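Local coordinates for FYVE-finger-containing Rab5 effector protein rabenosyn-5 (PDB 1Z0J) that binds a Rab GTPase through this minimal Rab binding domain and probably serves as an effector of Rab5, at residues Leu15-Asn20 and Arg45-Thr50; Asp19-Tyr24 and Glu38-Asn43. One frame throughout, in Å; residues are numbered along the deposited sequence.

Contact 1 (Leu15-Asn20 and Arg45-Thr50); sequences LQQIDN and RELKHT
Ile18 and Leu47 meet at the middle of an antiparallel helical hairpin, the two-helix fold of the Rab binding domain, in which helix 11-30 packs along helix 34-54. The short segments run at 162° to each other with their axes 9.9 Å apart, and the CA atoms of Ile18 and Leu47 lie opposite each other at 6.5 Å. The two side chains lie alongside each other, pointing opposite ways. Ile18 reaches across with its longer branch: CG1 comes to 3.7 Å from Leu47 CB. The same CG1 atom lies 4.1 Å from Leu47 CD1, so one methylene meets both the root and one methyl of the leucine. Beyond it, Ile18 CD1 passes onto the next residue, 4.4 Å from Lys48 CG, where the exposed lysine borders the buried apolar centre with the aliphatic part of its chain. Leu44 and Leu51 of helix 34-54 also touch Ile18, while Leu14 and Ile21 pack on Leu47.

Gln17 adds a second contact to the CD1 methyl of Leu47. With CG anti to the backbone N (chi1 -178°), its CG lies against the leucine, the two chains meeting at a slant, and CG stands 3.9 Å from Leu47 CD1. That methyl also comes to 4.0 Å from Gln17 O. The chain then bends at chi2, and the terminal amide leaves the apolar patch for the chain of another protein, where NE2 hydrogen-bonds to an aromatic side chain and to the backbone. Both ends of the amide are thus gripped: NE2 by two bonds to the other protein, OE1 by one from Asn20 in the same helix. This last bond lies nearly in the Asn20 amide plane but is tilted from the carbonyl plane of Gln17, with Asn20 ND2 at 3.2 Å from Gln17 OE1.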
# COMPACT_ATOMS: atom_id res chain seq x y z
N LEU B 15 8.97 -4.43 -17.53
CA LEU B 15 8.26 -5.24 -18.51
C LEU B 15 7.40 -6.33 -17.85
O LEU B 15 6.29 -6.61 -18.29
CB LEU B 15 9.23 -5.86 -19.52
CG LEU B 15 10.01 -4.92 -20.46
CD1 LEU B 15 11.16 -5.66 -21.13
CD2 LEU B 15 9.08 -4.31 -21.50
N GLN B 16 7.92 -6.92 -16.77
CA GLN B 16 7.17 -7.95 -16.04
C GLN B 16 5.93 -7.40 -15.34
O GLN B 16 4.88 -8.05 -15.32
CB GLN B 16 8.08 -8.68 -15.05
N GLN B 17 6.04 -6.20 -14.77
CA GLN B 17 4.89 -5.57 -14.11
C GLN B 17 3.80 -5.15 -15.11
O GLN B 17 2.61 -5.24 -14.82
CB GLN B 17 5.33 -4.40 -13.22
CG GLN B 17 4.18 -3.70 -12.44
CD GLN B 17 3.45 -4.59 -11.44
OE1 GLN B 17 3.86 -5.73 -11.16
NE2 GLN B 17 2.35 -4.08 -10.88
N ILE B 18 4.23 -4.71 -16.30
CA ILE B 18 3.31 -4.45 -17.40
C ILE B 18 2.52 -5.72 -17.71
O ILE B 18 1.30 -5.69 -17.80
CB ILE B 18 4.07 -3.92 -18.67
CG1 ILE B 18 4.49 -2.46 -18.46
CG2 ILE B 18 3.22 -4.06 -19.93
CD1 ILE B 18 5.46 -1.93 -19.50
N ASP B 19 3.24 -6.84 -17.82
CA ASP B 19 2.60 -8.14 -18.02
C ASP B 19 1.68 -8.51 -16.84
O ASP B 19 0.61 -9.06 -17.04
CB ASP B 19 3.64 -9.23 -18.29
CG ASP B 19 4.27 -9.12 -19.68
OD1 ASP B 19 3.80 -8.29 -20.50
OD2 ASP B 19 5.23 -9.86 -19.96
N ASN B 20 2.10 -8.17 -15.61
CA ASN B 20 1.25 -8.38 -14.43
C ASN B 20 -0.06 -7.58 -14.47
O ASN B 20 -1.13 -8.12 -14.23
CB ASN B 20 2.05 -8.08 -13.15
CG ASN B 20 1.37 -8.59 -11.89
OD1 ASN B 20 0.69 -9.62 -11.90
ND2 ASN B 20 1.55 -7.87 -10.79
N ARG B 45 -1.02 2.51 -18.65
CA ARG B 45 -0.56 3.67 -19.41
C ARG B 45 0.66 4.32 -18.76
O ARG B 45 1.62 4.69 -19.45
CB ARG B 45 -1.69 4.69 -19.55
CG ARG B 45 -2.76 4.28 -20.56
CD ARG B 45 -3.67 5.45 -20.90
NE ARG B 45 -4.94 5.01 -21.49
CZ ARG B 45 -6.09 4.93 -20.82
NH1 ARG B 45 -6.15 5.25 -19.54
NH2 ARG B 45 -7.18 4.52 -21.45
N GLU B 46 0.65 4.41 -17.44
CA GLU B 46 1.76 5.02 -16.71
C GLU B 46 3.03 4.18 -16.77
O GLU B 46 4.13 4.73 -16.93
CB GLU B 46 1.34 5.32 -15.27
CG GLU B 46 0.46 6.56 -15.18
CD GLU B 46 -0.62 6.47 -14.11
OE1 GLU B 46 -0.49 5.64 -13.19
OE2 GLU B 46 -1.59 7.25 -14.20
N LEU B 47 2.89 2.86 -16.66
CA LEU B 47 4.03 1.96 -16.80
C LEU B 47 4.64 2.06 -18.19
O LEU B 47 5.86 2.10 -18.34
CB LEU B 47 3.62 0.52 -16.50
CG LEU B 47 3.16 0.18 -15.07
CD1 LEU B 47 2.58 -1.22 -15.04
CD2 LEU B 47 4.30 0.32 -14.06
N LYS B 48 3.78 2.10 -19.21
CA LYS B 48 4.25 2.23 -20.60
C LYS B 48 4.96 3.57 -20.85
O LYS B 48 5.96 3.62 -21.56
CB LYS B 48 3.08 2.04 -21.57
CG LYS B 48 2.62 0.60 -21.69
CD LYS B 48 1.47 0.45 -22.68
CE LYS B 48 1.23 -1.01 -23.02
NZ LYS B 48 0.26 -1.18 -24.15
N HIS B 49 4.46 4.65 -20.25
CA HIS B 49 5.11 5.96 -20.34
C HIS B 49 6.50 5.94 -19.71
O HIS B 49 7.46 6.46 -20.28
CB HIS B 49 4.25 7.05 -19.67
CG HIS B 49 4.86 8.42 -19.71
ND1 HIS B 49 5.70 8.89 -18.72
CD2 HIS B 49 4.76 9.41 -20.63
CE1 HIS B 49 6.08 10.12 -19.02
NE2 HIS B 49 5.53 10.46 -20.17
N THR B 50 6.61 5.32 -18.54
CA THR B 50 7.90 5.17 -17.87
C THR B 50 8.88 4.34 -18.72
O THR B 50 10.07 4.68 -18.79
CB THR B 50 7.73 4.55 -16.47
OG1 THR B 50 6.89 5.40 -15.69
CG2 THR B 50 9.08 4.40 -15.78

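Contact 2 (Asp19-Tyr24 and Glu38-Asn43); sequences DNIKAY and EVLTEN
In the antiparallel helical hairpin of this Rab binding domain, Ile21 of the first helix fits between Leu40 and Asn43 of the second, residues that lie three positions apart on one face. The segment axes approach to 9.5 Å at an angle of 165°, and the CA atoms of Ile21 and Leu40 are 6.6 Å apart. Ile21 divides its branches between its two partners. CG2 presses against the backbone of the facing helix, 3.4 Å from Leu40 O, with Leu40 CB at 4.4 Å from Ile21 CG2. The longer branch turns to the asparagine, with Ile21 CG1 at 3.4 Å from Asn43 OD1. Because chi2 of Ile21 is -59°, the terminal methyl folds round instead of stretching out, which leaves CD1 also at 3.5 Å from Asn43 OD1. The Ile21 and Asn43 side chains are set nearly perpendicular. The buried oxygen, leaning on hydrocarbon here, finds its polar partner in an aromatic side chain of the chain of another protein, to which it is hydrogen-bonded.

Leu40, with somewhat more surface buried here than Ile21, also meets Tyr24. It extends both methyls toward the start of the Tyr24 side chain: CD2 lies 3.9 Å from Tyr24 CB, and CD1 is close to the same carbon. Ile25 and Ala28, farther along helix 11-30, continue the apolar surface against Leu40. The tyrosine ring itself, approached obliquely by the leucine, leads away from the facing helix, and its hydroxyl hydrogen-bonds to the backbone of the other protein. Tyr24 thus joins the hairpin core through its CB and the partner surface through its OH. On the backbone side of this residue, Leu40 CD1 stands 3.8 Å from Tyr24 O.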
# COMPACT_ATOMS: atom_id res chain seq x y z
N ASP B 19 3.24 -6.84 -17.82
CA ASP B 19 2.60 -8.14 -18.02
C ASP B 19 1.68 -8.51 -16.84
O ASP B 19 0.61 -9.06 -17.04
CB ASP B 19 3.64 -9.23 -18.29
CG ASP B 19 4.27 -9.12 -19.68
OD1 ASP B 19 3.80 -8.29 -20.50
OD2 ASP B 19 5.23 -9.86 -19.96
N ASN B 20 2.10 -8.17 -15.61
CA ASN B 20 1.25 -8.38 -14.43
C ASN B 20 -0.06 -7.58 -14.47
O ASN B 20 -1.13 -8.12 -14.23
CB ASN B 20 2.05 -8.08 -13.15
CG ASN B 20 1.37 -8.59 -11.89
OD1 ASN B 20 0.69 -9.62 -11.90
ND2 ASN B 20 1.55 -7.87 -10.79
N ILE B 21 0.03 -6.28 -14.78
CA ILE B 21 -1.17 -5.44 -14.90
C ILE B 21 -2.07 -5.90 -16.06
O ILE B 21 -3.30 -5.86 -15.94
CB ILE B 21 -0.82 -3.92 -15.00
CG1 ILE B 21 -0.11 -3.44 -13.73
CG2 ILE B 21 -2.06 -3.07 -15.30
CD1 ILE B 21 -0.88 -3.61 -12.41
N LYS B 22 -1.46 -6.34 -17.16
CA LYS B 22 -2.20 -6.94 -18.28
C LYS B 22 -2.98 -8.18 -17.85
O LYS B 22 -4.08 -8.42 -18.34
CB LYS B 22 -1.27 -7.27 -19.45
CG LYS B 22 -0.90 -6.06 -20.30
CD LYS B 22 0.04 -6.43 -21.44
CE LYS B 22 0.37 -5.21 -22.29
NZ LYS B 22 1.23 -5.56 -23.46
N ALA B 23 -2.41 -8.95 -16.92
CA ALA B 23 -3.10 -10.11 -16.33
C ALA B 23 -4.28 -9.67 -15.45
O ALA B 23 -5.35 -10.28 -15.50
CB ALA B 23 -2.13 -10.99 -15.56
N TYR B 24 -4.08 -8.62 -14.65
CA TYR B 24 -5.17 -8.02 -13.87
C TYR B 24 -6.26 -7.45 -14.76
O TYR B 24 -7.44 -7.53 -14.42
CB TYR B 24 -4.68 -6.90 -12.95
CG TYR B 24 -4.13 -7.34 -11.61
CD1 TYR B 24 -2.78 -7.13 -11.30
CD2 TYR B 24 -4.94 -7.95 -10.66
CE1 TYR B 24 -2.26 -7.53 -10.07
CE2 TYR B 24 -4.43 -8.36 -9.42
CZ TYR B 24 -3.09 -8.14 -9.15
OH TYR B 24 -2.57 -8.53 -7.94
N GLU B 38 -10.70 0.42 -15.82
CA GLU B 38 -10.20 1.77 -16.07
C GLU B 38 -9.02 2.13 -15.15
O GLU B 38 -8.04 2.70 -15.61
CB GLU B 38 -11.32 2.80 -15.93
N VAL B 39 -9.13 1.79 -13.87
CA VAL B 39 -8.07 2.04 -12.89
C VAL B 39 -6.78 1.33 -13.28
O VAL B 39 -5.68 1.92 -13.24
CB VAL B 39 -8.52 1.61 -11.46
CG1 VAL B 39 -7.33 1.47 -10.51
CG2 VAL B 39 -9.53 2.60 -10.91
N LEU B 40 -6.92 0.07 -13.67
CA LEU B 40 -5.80 -0.76 -14.09
C LEU B 40 -5.22 -0.30 -15.43
O LEU B 40 -4.01 -0.33 -15.63
CB LEU B 40 -6.22 -2.22 -14.14
CG LEU B 40 -6.56 -2.84 -12.78
CD1 LEU B 40 -7.44 -4.07 -12.95
CD2 LEU B 40 -5.29 -3.19 -11.99
N THR B 41 -6.09 0.13 -16.34
CA THR B 41 -5.68 0.65 -17.64
C THR B 41 -4.87 1.95 -17.50
O THR B 41 -3.88 2.15 -18.22
CB THR B 41 -6.89 0.81 -18.58
OG1 THR B 41 -7.47 -0.49 -18.79
CG2 THR B 41 -6.49 1.40 -19.93
N GLU B 42 -5.26 2.79 -16.55
CA GLU B 42 -4.51 4.01 -16.23
C GLU B 42 -3.10 3.67 -15.73
O GLU B 42 -2.11 4.29 -16.14
CB GLU B 42 -5.26 4.84 -15.17
CG GLU B 42 -4.56 6.11 -14.72
CD GLU B 42 -4.95 6.55 -13.32
OE1 GLU B 42 -6.06 6.20 -12.86
OE2 GLU B 42 -4.14 7.25 -12.67
N ASN B 43 -3.00 2.67 -14.86
CA ASN B 43 -1.69 2.22 -14.37
C ASN B 43 -0.84 1.64 -15.51
O ASN B 43 0.36 1.90 -15.60
CB ASN B 43 -1.85 1.18 -13.26
CG ASN B 43 -0.55 0.89 -12.57
OD1 ASN B 43 -0.01 -0.21 -12.67
ND2 ASN B 43 -0.01 1.89 -11.88

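Contacts 1 and 2 are successive layers of one helix-helix interface, their centres 8 Å apart, and they overlap in the first helix, where Asp19 and Asn20 belong to both. The apolar core runs unbroken from one to the other: Leu47 CD1 of contact 1 packs 3.7 Å from Ile21 CG1 of contact 2, and Leu44 touches both Ile18 and Ile21. Polar groups from both layers face the same partner protein, probably the Rab GTPase. Gln17 from contact 1 and Tyr24 and Asn43 from contact 2 hydrogen-bond to it, and Asn20 packs on its backbone. Several residues, among them Gln17, Tyr24, Leu40, Asn43 and Leu47, therefore serve both the hairpin and the surface that meets the partner.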